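Local coordinates for protein L-threonine dehydrogenase (Flavobacterium frigidimaris, PDB 2YY7) that binds NAD and probably catalyses the NAD-dependent oxidation of L-threonine at its 3-hydroxyl, as a member of the short-chain dehydrogenase-reductase superfamily, at residues S117-F122 with D277-S282; T131-I136 with S238-A243; C203-E208 with F271-A276. All blocks are in the same frame, centred on the assembly; numbering follows the deposited sequence.

Contact 1. Residues S117-F122 with D277-S282; sequences SSIAVF and DSWPAS. With NAD (nicotinamide-adenine-dinucleotide), chain E.
The chain leaves strand 112-118 of the Rossmann fold and turns at once into a short 3-10 segment, 119-121. V121 N bonds back to S118 O and F122 N to I119 O. Residues 277-282 have no regular structure and follow helix 272-276. The two backbones come nearest at F122 and W279, with CA atoms 5.9 Å apart. The nicotinamide of NAD lies at the end of the strand, where S117 O is 3.2 Å from NAD C6N. S118 OG, anti to its own backbone N, forms an ST turn with A120 N and lies 3.5 Å from NAD C5N.

W279 is the largest single contributor to the packing. Its indole rests one face on the 3-10 turn, with A120 CA 3.3 Å above the ring plane near the rim. I119 O lies over the same face. A120 CB approaches CZ2 obliquely. I119 CG1 takes the crowded position between backbone N and carbonyl carbon (chi1 50°), and CD1 then meets W279 CE3 at 3.8 Å, the two side chains crossing at about a right angle. P280 meets the base of F122, CD to F122 CB at 3.6 Å. V121 CG2 lies over one face of the F122 ring. Y143 of helix 142-161 also touches S118 and A120.

Two waters in the indole plane supply the polar links. One donates to F122 O and to S278 OG, which is also bonded to I275 O. The other donates to A120 O at 2.6 Å and accepts from W279 NE1 at 3.1 Å.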
loop_
_atom_site.group_PDB
_atom_site.type_symbol
_atom_site.label_atom_id
_atom_site.label_comp_id
_atom_site.label_asym_id
_atom_site.label_seq_id
_atom_site.Cartn_x
_atom_site.Cartn_y
_atom_site.Cartn_z
ATOM N N SER A 117 2.269 4.639 -12.459
ATOM C CA SER A 117 1.897 4.986 -11.100
ATOM C C SER A 117 1.606 6.474 -11.222
ATOM O O SER A 117 1.337 6.964 -12.325
ATOM C CB SER A 117 3.063 4.757 -10.137
ATOM O OG SER A 117 2.695 5.088 -8.806
ATOM N N SER A 118 1.677 7.192 -10.108
ATOM C CA SER A 118 1.411 8.624 -10.121
ATOM C C SER A 118 2.058 9.339 -8.940
ATOM O O SER A 118 2.400 8.717 -7.933
ATOM C CB SER A 118 -0.104 8.864 -10.092
ATOM O OG SER A 118 -0.401 10.220 -9.836
ATOM N N ILE A 119 2.224 10.650 -9.067
ATOM C CA ILE A 119 2.789 11.441 -7.981
ATOM C C ILE A 119 1.806 11.374 -6.813
ATOM O O ILE A 119 2.102 11.827 -5.708
ATOM C CB ILE A 119 2.969 12.918 -8.385
ATOM C CG1 ILE A 119 1.661 13.455 -8.983
ATOM C CG2 ILE A 119 4.137 13.052 -9.356
ATOM C CD1 ILE A 119 1.647 14.964 -9.196
ATOM N N ALA A 120 0.628 10.804 -7.069
ATOM C CA ALA A 120 -0.401 10.668 -6.042
ATOM C C ALA A 120 -0.004 9.652 -4.971
ATOM O O ALA A 120 -0.684 9.532 -3.949
ATOM C CB ALA A 120 -1.728 10.261 -6.677
ATOM N N VAL A 121 1.084 8.916 -5.205
ATOM C CA VAL A 121 1.553 7.937 -4.226
ATOM C C VAL A 121 2.161 8.637 -3.008
ATOM O O VAL A 121 2.354 8.026 -1.953
ATOM C CB VAL A 121 2.613 6.974 -4.830
ATOM C CG1 VAL A 121 1.998 6.179 -5.970
ATOM C CG2 VAL A 121 3.830 7.753 -5.318
ATOM N N PHE A 122 2.458 9.925 -3.154
ATOM C CA PHE A 122 3.033 10.697 -2.062
ATOM C C PHE A 122 1.923 11.266 -1.180
ATOM O O PHE A 122 0.774 11.363 -1.608
ATOM C CB PHE A 122 3.912 11.815 -2.627
ATOM C CG PHE A 122 5.076 11.307 -3.436
ATOM C CD1 PHE A 122 6.041 10.489 -2.849
ATOM C CD2 PHE A 122 5.193 11.616 -4.789
ATOM C CE1 PHE A 122 7.103 9.989 -3.596
ATOM C CE2 PHE A 122 6.256 11.118 -5.547
ATOM C CZ PHE A 122 7.211 10.303 -4.949
ATOM N N ASP A 277 -2.960 19.663 -1.930
ATOM C CA ASP A 277 -2.177 20.040 -0.758
ATOM C C ASP A 277 -1.455 18.853 -0.121
ATOM O O ASP A 277 -0.513 19.042 0.643
ATOM C CB ASP A 277 -3.054 20.728 0.294
ATOM C CG ASP A 277 -3.564 22.090 -0.164
ATOM O OD1 ASP A 277 -2.867 22.765 -0.950
ATOM O OD2 ASP A 277 -4.658 22.490 0.278
ATOM N N SER A 278 -1.885 17.630 -0.432
ATOM C CA SER A 278 -1.229 16.454 0.132
ATOM C C SER A 278 -0.102 15.946 -0.773
ATOM O O SER A 278 0.574 14.971 -0.437
ATOM C CB SER A 278 -2.238 15.328 0.371
ATOM O OG SER A 278 -2.558 14.660 -0.834
ATOM N N TRP A 279 0.105 16.607 -1.912
ATOM C CA TRP A 279 1.160 16.205 -2.845
ATOM C C TRP A 279 2.346 17.165 -2.856
ATOM O O TRP A 279 2.234 18.314 -2.431
ATOM C CB TRP A 279 0.631 16.123 -4.282
ATOM C CG TRP A 279 -0.432 15.114 -4.525
ATOM C CD1 TRP A 279 -0.830 14.108 -3.690
ATOM C CD2 TRP A 279 -1.221 14.989 -5.712
ATOM N NE1 TRP A 279 -1.820 13.363 -4.288
ATOM C CE2 TRP A 279 -2.079 13.883 -5.530
ATOM C CE3 TRP A 279 -1.285 15.706 -6.916
ATOM C CZ2 TRP A 279 -2.992 13.476 -6.507
ATOM C CZ3 TRP A 279 -2.195 15.300 -7.890
ATOM C CH2 TRP A 279 -3.035 14.195 -7.677
ATOM N N PRO A 280 3.503 16.694 -3.354
ATOM C CA PRO A 280 4.735 17.486 -3.446
ATOM C C PRO A 280 4.578 18.612 -4.465
ATOM O O PRO A 280 3.623 18.626 -5.242
ATOM C CB PRO A 280 5.774 16.463 -3.903
ATOM C CG PRO A 280 5.240 15.168 -3.375
ATOM C CD PRO A 280 3.772 15.281 -3.675
ATOM N N ALA A 281 5.524 19.546 -4.462
ATOM C CA ALA A 281 5.491 20.664 -5.398
ATOM C C ALA A 281 6.384 20.365 -6.602
ATOM O O ALA A 281 6.057 20.738 -7.735
ATOM C CB ALA A 281 5.958 21.950 -4.699
ATOM N N SER A 282 7.505 19.694 -6.351
ATOM C CA SER A 282 8.461 19.336 -7.402
ATOM C C SER A 282 9.068 17.959 -7.113
ATOM O O SER A 282 9.171 17.553 -5.957
ATOM C CB SER A 282 9.570 20.388 -7.489
ATOM O OG SER A 282 10.281 20.456 -6.268
HETATM P PA NAD E . -8.295 8.463 -18.649
HETATM O O1A NAD E . -8.263 9.637 -19.565
HETATM O O2A NAD E . -9.325 8.514 -17.579
HETATM O O5B NAD E . -8.328 7.108 -19.468
HETATM C C5B NAD E . -8.724 5.905 -18.876
HETATM C C4B NAD E . -9.271 4.985 -19.939
HETATM O O4B NAD E . -9.488 3.708 -19.335
HETATM C C3B NAD E . -10.618 5.492 -20.507
HETATM O O3B NAD E . -10.594 5.561 -21.944
HETATM C C2B NAD E . -11.632 4.491 -19.938
HETATM O O2B NAD E . -12.740 4.291 -20.798
HETATM C C1B NAD E . -10.762 3.237 -19.770
HETATM N N9A NAD E . -11.349 2.256 -18.844
HETATM C C8A NAD E . -11.961 2.536 -17.623
HETATM N N7A NAD E . -12.385 1.378 -17.097
HETATM C C5A NAD E . -12.032 0.391 -17.951
HETATM C C6A NAD E . -12.256 -0.976 -17.913
HETATM N N6A NAD E . -12.975 -1.510 -16.949
HETATM N N1A NAD E . -11.808 -1.755 -18.948
HETATM C C2A NAD E . -11.135 -1.197 -20.024
HETATM N N3A NAD E . -10.927 0.167 -20.096
HETATM C C4A NAD E . -11.389 0.935 -19.056
HETATM O O3 NAD E . -6.899 8.373 -17.861
HETATM P PN NAD E . -5.408 8.779 -18.358
HETATM O O1N NAD E . -5.135 8.332 -19.765
HETATM O O2N NAD E . -5.198 10.180 -17.902
HETATM O O5D NAD E . -4.504 7.858 -17.372
HETATM C C5D NAD E . -4.050 6.562 -17.788
HETATM C C4D NAD E . -3.138 5.978 -16.674
HETATM O O4D NAD E . -2.120 6.906 -16.348
HETATM C C3D NAD E . -3.870 5.717 -15.355
HETATM O O3D NAD E . -3.286 4.578 -14.730
HETATM C C2D NAD E . -3.524 6.922 -14.513
HETATM O O2D NAD E . -3.716 6.594 -13.157
HETATM C C1D NAD E . -2.083 7.206 -14.935
HETATM N N1N NAD E . -1.732 8.615 -14.640
HETATM C C2N NAD E . -2.315 9.634 -15.366
HETATM C C3N NAD E . -1.980 10.953 -15.080
HETATM C C7N NAD E . -2.506 12.078 -15.929
HETATM O O7N NAD E . -2.166 13.350 -15.502
HETATM N N7N NAD E . -3.295 11.869 -16.999
HETATM C C4N NAD E . -1.074 11.246 -14.044
HETATM C C5N NAD E . -0.473 10.202 -13.335
HETATM C C6N NAD E . -0.817 8.895 -13.619
HETATM O O HOH W 1 -2.785 10.757 -3.000
HETATM O O HOH W 2 -1.784 11.989 -0.773
#

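Contact 2. Residues T131-I136 with S238-A243; sequences TPQYTI and SSYNLA
The side-chain amides of Q133 and N241 run alongside each other head to tail, their planes 48° apart. Q133 CG is anti to the backbone N (chi1 166°), and the chain then bends at chi2 (73°). This lays the Q133 amide along the backbone of the other segment. Its CD sits 3.7 Å from S239 O and 3.8 Å from N241 N, so the amide faces both peptide groups. N241 points back the other way. Its CG lies 3.9 Å from Q133 CA, and ND2 is 3.1 Å from P132 O. An alanine in place of Q133 would remove the amide that lies along S239 and N241 and would probably loosen the packing of the 131-136 loop on that strand.

Residues 240-241 form a short, weakly bonded strand that pairs in parallel with strand 164-174 of the Rossmann sheet, with Y240 bonded through its backbone to S167 and R169. R169 NH1 bonds both N241 OD1 and Q133 O, tying the two segments to one guanidinium, and N241 ND2 bonds D284 O, so the N241 amide is gripped at both ends. S238 OG is buried without a polar partner in the model. Further out, Y134 packs on E138 of the second subunit, and I136 on T135 of that subunit.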
loop_
_atom_site.group_PDB
_atom_site.type_symbol
_atom_site.label_atom_id
_atom_site.label_comp_id
_atom_site.label_asym_id
_atom_site.label_seq_id
_atom_site.Cartn_x
_atom_site.Cartn_y
_atom_site.Cartn_z
ATOM N N THR A 131 11.232 15.997 -4.295
ATOM C CA THR A 131 10.918 14.726 -3.647
ATOM C C THR A 131 11.820 13.614 -4.173
ATOM O O THR A 131 11.903 13.393 -5.384
ATOM C CB THR A 131 9.458 14.331 -3.903
ATOM O OG1 THR A 131 8.602 15.411 -3.507
ATOM C CG2 THR A 131 9.095 13.080 -3.103
ATOM N N PRO A 132 12.507 12.900 -3.266
ATOM C CA PRO A 132 13.415 11.801 -3.621
ATOM C C PRO A 132 12.681 10.562 -4.144
ATOM O O PRO A 132 11.481 10.404 -3.920
ATOM C CB PRO A 132 14.136 11.499 -2.304
ATOM C CG PRO A 132 13.981 12.776 -1.499
ATOM C CD PRO A 132 12.571 13.180 -1.822
ATOM N N GLN A 133 13.414 9.689 -4.832
ATOM C CA GLN A 133 12.859 8.447 -5.359
ATOM C C GLN A 133 12.419 7.572 -4.183
ATOM O O GLN A 133 11.373 6.922 -4.230
ATOM C CB GLN A 133 13.915 7.701 -6.182
ATOM C CG GLN A 133 13.553 6.243 -6.493
ATOM C CD GLN A 133 12.453 6.112 -7.528
ATOM O OE1 GLN A 133 11.573 5.258 -7.410
ATOM N NE2 GLN A 133 12.510 6.944 -8.564
ATOM N N TYR A 134 13.236 7.553 -3.135
ATOM C CA TYR A 134 12.942 6.780 -1.931
ATOM C C TYR A 134 12.643 7.790 -0.828
ATOM O O TYR A 134 13.529 8.529 -0.396
ATOM C CB TYR A 134 14.151 5.923 -1.547
ATOM C CG TYR A 134 14.578 4.950 -2.626
ATOM C CD1 TYR A 134 13.889 3.755 -2.833
ATOM C CD2 TYR A 134 15.665 5.233 -3.453
ATOM C CE1 TYR A 134 14.277 2.862 -3.835
ATOM C CE2 TYR A 134 16.058 4.356 -4.455
ATOM C CZ TYR A 134 15.365 3.174 -4.641
ATOM O OH TYR A 134 15.763 2.310 -5.634
ATOM N N THR A 135 11.395 7.820 -0.374
ATOM C CA THR A 135 10.997 8.774 0.656
ATOM C C THR A 135 9.739 8.306 1.382
ATOM O O THR A 135 9.272 7.189 1.180
ATOM C CB THR A 135 10.727 10.162 0.012
ATOM O OG1 THR A 135 10.358 11.106 1.021
ATOM C CG2 THR A 135 9.595 10.065 -1.010
ATOM N N ILE A 136 9.201 9.171 2.234
ATOM C CA ILE A 136 7.986 8.870 2.980
ATOM C C ILE A 136 6.802 8.890 2.012
ATOM O O ILE A 136 6.706 9.780 1.170
ATOM C CB ILE A 136 7.758 9.921 4.091
ATOM C CG1 ILE A 136 8.874 9.811 5.133
ATOM C CG2 ILE A 136 6.391 9.736 4.725
ATOM C CD1 ILE A 136 8.863 10.920 6.171
ATOM N N SER A 238 9.616 -0.874 -8.729
ATOM C CA SER A 238 8.389 -0.374 -8.128
ATOM C C SER A 238 7.915 0.611 -9.198
ATOM O O SER A 238 7.129 0.251 -10.074
ATOM C CB SER A 238 8.696 0.341 -6.804
ATOM O OG SER A 238 9.781 1.247 -6.943
ATOM N N SER A 239 8.415 1.843 -9.139
ATOM C CA SER A 239 8.082 2.858 -10.140
ATOM C C SER A 239 9.090 3.999 -10.045
ATOM O O SER A 239 9.535 4.357 -8.951
ATOM C CB SER A 239 6.664 3.399 -9.937
ATOM O OG SER A 239 6.264 4.196 -11.046
ATOM N N TYR A 240 9.447 4.557 -11.198
ATOM C CA TYR A 240 10.414 5.649 -11.272
ATOM C C TYR A 240 9.810 7.031 -11.092
ATOM O O TYR A 240 8.747 7.329 -11.641
ATOM C CB TYR A 240 11.116 5.641 -12.636
ATOM C CG TYR A 240 12.287 4.699 -12.765
ATOM C CD1 TYR A 240 13.572 5.105 -12.406
ATOM C CD2 TYR A 240 12.118 3.413 -13.269
ATOM C CE1 TYR A 240 14.666 4.249 -12.552
ATOM C CE2 TYR A 240 13.202 2.550 -13.417
ATOM C CZ TYR A 240 14.471 2.977 -13.058
ATOM O OH TYR A 240 15.544 2.135 -13.218
ATOM N N ASN A 241 10.484 7.873 -10.314
ATOM C CA ASN A 241 10.044 9.250 -10.167
ATOM C C ASN A 241 10.285 9.776 -11.588
ATOM O O ASN A 241 11.211 9.323 -12.264
ATOM C CB ASN A 241 10.938 10.008 -9.176
ATOM C CG ASN A 241 10.315 10.134 -7.789
ATOM O OD1 ASN A 241 9.247 9.590 -7.517
ATOM N ND2 ASN A 241 10.991 10.857 -6.907
ATOM N N LEU A 242 9.454 10.702 -12.045
ATOM C CA LEU A 242 9.597 11.263 -13.385
ATOM C C LEU A 242 9.227 12.742 -13.319
ATOM O O LEU A 242 8.166 13.098 -12.816
ATOM C CB LEU A 242 8.666 10.540 -14.366
ATOM C CG LEU A 242 8.876 10.859 -15.850
ATOM C CD1 LEU A 242 10.064 10.061 -16.377
ATOM C CD2 LEU A 242 7.622 10.503 -16.642
ATOM N N ALA A 243 10.094 13.606 -13.827
ATOM C CA ALA A 243 9.816 15.033 -13.764
ATOM C C ALA A 243 10.131 15.797 -15.038
ATOM O O ALA A 243 10.889 15.335 -15.893
ATOM C CB ALA A 243 10.578 15.647 -12.598
#

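Contact 3. Residues C203-E208 with F271-A276; sequences CFLSSE and FRQKIA
F204 CG sits in the crowded position between backbone N and carbonyl carbon (chi1 64°), which turns the ring to the helix. R272 bends at chi3 (-74°) and folds its guanidinium over that ring. The two flat groups are stacked, planes 8° apart and centres 3.5 Å apart. R272 CZ stands over the face, offset toward the rim: a cation-pi contact. R272 CD adds a CH-pi contact at 3.9 Å from the ring centroid. NH1 also forms a salt bridge with D270, which would restrain the guanidinium.

Q273, on the next position of the helix, has CG anti to its backbone N and bends at chi2. Its amide reaches S206, with Q273 CD 3.4 Å from S206 OG. L205 packs against the helix beside them. Its CD1 lies on the helix backbone, 3.8 Å from R272 C, while CD2 meets A276 CB at 4.2 Å. M211 of strand 211-215 touches both L205 and A276.

The contact joins the loop after strand 200-203 to helix 272-276, which follows strand 264-267. These two strands pair in a separate two-stranded parallel sheet. Y187 of helix 187-197 packs on F204 and L205.

The arginine is held by D270 and the aromatic face together. D270 probably balances its positive charge. The pi face of F204 is likely to stabilise the cation electrostatically, with dispersion from the flat stack and CD.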
loop_
_atom_site.group_PDB
_atom_site.type_symbol
_atom_site.label_atom_id
_atom_site.label_comp_id
_atom_site.label_asym_id
_atom_site.label_seq_id
_atom_site.Cartn_x
_atom_site.Cartn_y
_atom_site.Cartn_z
ATOM N N CYS A 203 -10.489 28.722 -11.966
ATOM C CA CYS A 203 -9.627 27.630 -11.516
ATOM C C CYS A 203 -10.106 26.932 -10.238
ATOM O O CYS A 203 -10.506 27.595 -9.280
ATOM C CB CYS A 203 -8.220 28.191 -11.300
ATOM S SG CYS A 203 -6.909 26.974 -11.162
ATOM N N PHE A 204 -10.051 25.600 -10.211
ATOM C CA PHE A 204 -10.489 24.863 -9.031
ATOM C C PHE A 204 -9.390 24.610 -7.991
ATOM O O PHE A 204 -9.567 23.812 -7.068
ATOM C CB PHE A 204 -11.174 23.546 -9.433
ATOM C CG PHE A 204 -10.279 22.564 -10.143
ATOM C CD1 PHE A 204 -9.315 21.844 -9.445
ATOM C CD2 PHE A 204 -10.443 22.318 -11.508
ATOM C CE1 PHE A 204 -8.530 20.887 -10.091
ATOM C CE2 PHE A 204 -9.663 21.365 -12.163
ATOM C CZ PHE A 204 -8.707 20.647 -11.455
ATOM N N LEU A 205 -8.269 25.307 -8.148
ATOM C CA LEU A 205 -7.134 25.227 -7.228
ATOM C C LEU A 205 -6.678 26.667 -6.961
ATOM O O LEU A 205 -6.769 27.512 -7.852
ATOM C CB LEU A 205 -5.991 24.430 -7.860
ATOM C CG LEU A 205 -5.640 23.049 -7.291
ATOM C CD1 LEU A 205 -6.890 22.239 -6.974
ATOM C CD2 LEU A 205 -4.760 22.328 -8.297
ATOM N N SER A 206 -6.199 26.946 -5.747
ATOM C CA SER A 206 -5.741 28.292 -5.395
ATOM C C SER A 206 -4.496 28.680 -6.197
ATOM O O SER A 206 -3.697 27.822 -6.582
ATOM C CB SER A 206 -5.477 28.398 -3.886
ATOM O OG SER A 206 -4.607 27.381 -3.434
ATOM N N SER A 207 -4.336 29.984 -6.419
ATOM C CA SER A 207 -3.257 30.542 -7.233
ATOM C C SER A 207 -1.814 30.093 -7.038
ATOM O O SER A 207 -1.075 29.989 -8.017
ATOM C CB SER A 207 -3.307 32.079 -7.181
ATOM O OG SER A 207 -2.765 32.588 -5.976
ATOM N N GLU A 208 -1.394 29.832 -5.804
ATOM C CA GLU A 208 -0.010 29.431 -5.569
ATOM C C GLU A 208 0.199 27.933 -5.323
ATOM O O GLU A 208 1.191 27.536 -4.716
ATOM C CB GLU A 208 0.573 30.222 -4.393
ATOM C CG GLU A 208 0.405 31.737 -4.503
ATOM C CD GLU A 208 0.829 32.285 -5.856
ATOM O OE1 GLU A 208 1.998 32.082 -6.245
ATOM O OE2 GLU A 208 -0.014 32.924 -6.530
ATOM N N PHE A 271 -12.994 20.609 -3.493
ATOM C CA PHE A 271 -12.418 19.439 -2.831
ATOM C C PHE A 271 -11.066 19.007 -3.397
ATOM O O PHE A 271 -10.247 18.414 -2.688
ATOM C CB PHE A 271 -13.413 18.261 -2.855
ATOM C CG PHE A 271 -13.388 17.446 -4.122
ATOM C CD1 PHE A 271 -12.494 16.390 -4.272
ATOM C CD2 PHE A 271 -14.265 17.726 -5.164
ATOM C CE1 PHE A 271 -12.476 15.622 -5.438
ATOM C CE2 PHE A 271 -14.255 16.966 -6.334
ATOM C CZ PHE A 271 -13.358 15.912 -6.470
ATOM N N ARG A 272 -10.823 19.316 -4.663
ATOM C CA ARG A 272 -9.563 18.939 -5.288
ATOM C C ARG A 272 -8.345 19.638 -4.695
ATOM O O ARG A 272 -7.219 19.164 -4.846
ATOM C CB ARG A 272 -9.656 19.165 -6.798
ATOM C CG ARG A 272 -10.596 18.157 -7.438
ATOM C CD ARG A 272 -10.930 18.484 -8.872
ATOM N NE ARG A 272 -11.859 19.603 -8.983
ATOM C CZ ARG A 272 -12.492 19.916 -10.108
ATOM N NH1 ARG A 272 -13.324 20.950 -10.142
ATOM N NH2 ARG A 272 -12.292 19.184 -11.199
ATOM N N GLN A 273 -8.572 20.750 -4.001
ATOM C CA GLN A 273 -7.484 21.490 -3.363
ATOM C C GLN A 273 -6.866 20.662 -2.234
ATOM O O GLN A 273 -5.656 20.722 -1.983
ATOM C CB GLN A 273 -8.008 22.802 -2.770
ATOM C CG GLN A 273 -6.921 23.642 -2.101
ATOM C CD GLN A 273 -5.968 24.242 -3.109
ATOM O OE1 GLN A 273 -4.744 24.181 -2.953
ATOM N NE2 GLN A 273 -6.526 24.835 -4.156
ATOM N N LYS A 274 -7.711 19.900 -1.545
ATOM C CA LYS A 274 -7.258 19.072 -0.433
ATOM C C LYS A 274 -6.356 17.943 -0.925
ATOM O O LYS A 274 -5.451 17.509 -0.216
ATOM C CB LYS A 274 -8.465 18.508 0.326
ATOM C CG LYS A 274 -9.299 19.594 1.020
ATOM C CD LYS A 274 -10.479 19.029 1.804
ATOM C CE LYS A 274 -11.523 18.391 0.894
ATOM N NZ LYS A 274 -12.731 17.955 1.669
ATOM N N ILE A 275 -6.607 17.467 -2.139
ATOM C CA ILE A 275 -5.784 16.406 -2.706
ATOM C C ILE A 275 -4.430 17.016 -3.056
ATOM O O ILE A 275 -3.381 16.491 -2.677
ATOM C CB ILE A 275 -6.411 15.822 -3.997
ATOM C CG1 ILE A 275 -7.777 15.202 -3.689
ATOM C CG2 ILE A 275 -5.468 14.793 -4.606
ATOM C CD1 ILE A 275 -8.479 14.609 -4.894
ATOM N N ALA A 276 -4.467 18.125 -3.789
ATOM C CA ALA A 276 -3.256 18.824 -4.202
ATOM C C ALA A 276 -2.360 19.191 -3.019
ATOM O O ALA A 276 -1.139 19.056 -3.097
ATOM C CB ALA A 276 -3.623 20.082 -4.986
#

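How the contacts relate
Contact 1 is the one at the cofactor: it holds S117 and S118 of the NAD pocket. Contact 2 lies about 10 Å away, centre to centre, and touches it directly. S282 O is 3.1 Å from T131 N, a probable hydrogen bond, and F122 CZ is 3.4 Å from N241 OD1. Both reach the Rossmann sheet, and the S239 side chain remains about 9 Å from NAD. Contact 3 lies about 13 Å from contact 1 between centres. Helix 272-276 runs straight into 277-282, so the two share one continuous chain. Contacts 2 and 3 are separate, their nearest atoms about 10 Å apart. Both are nested within the loop that contact 1 closes.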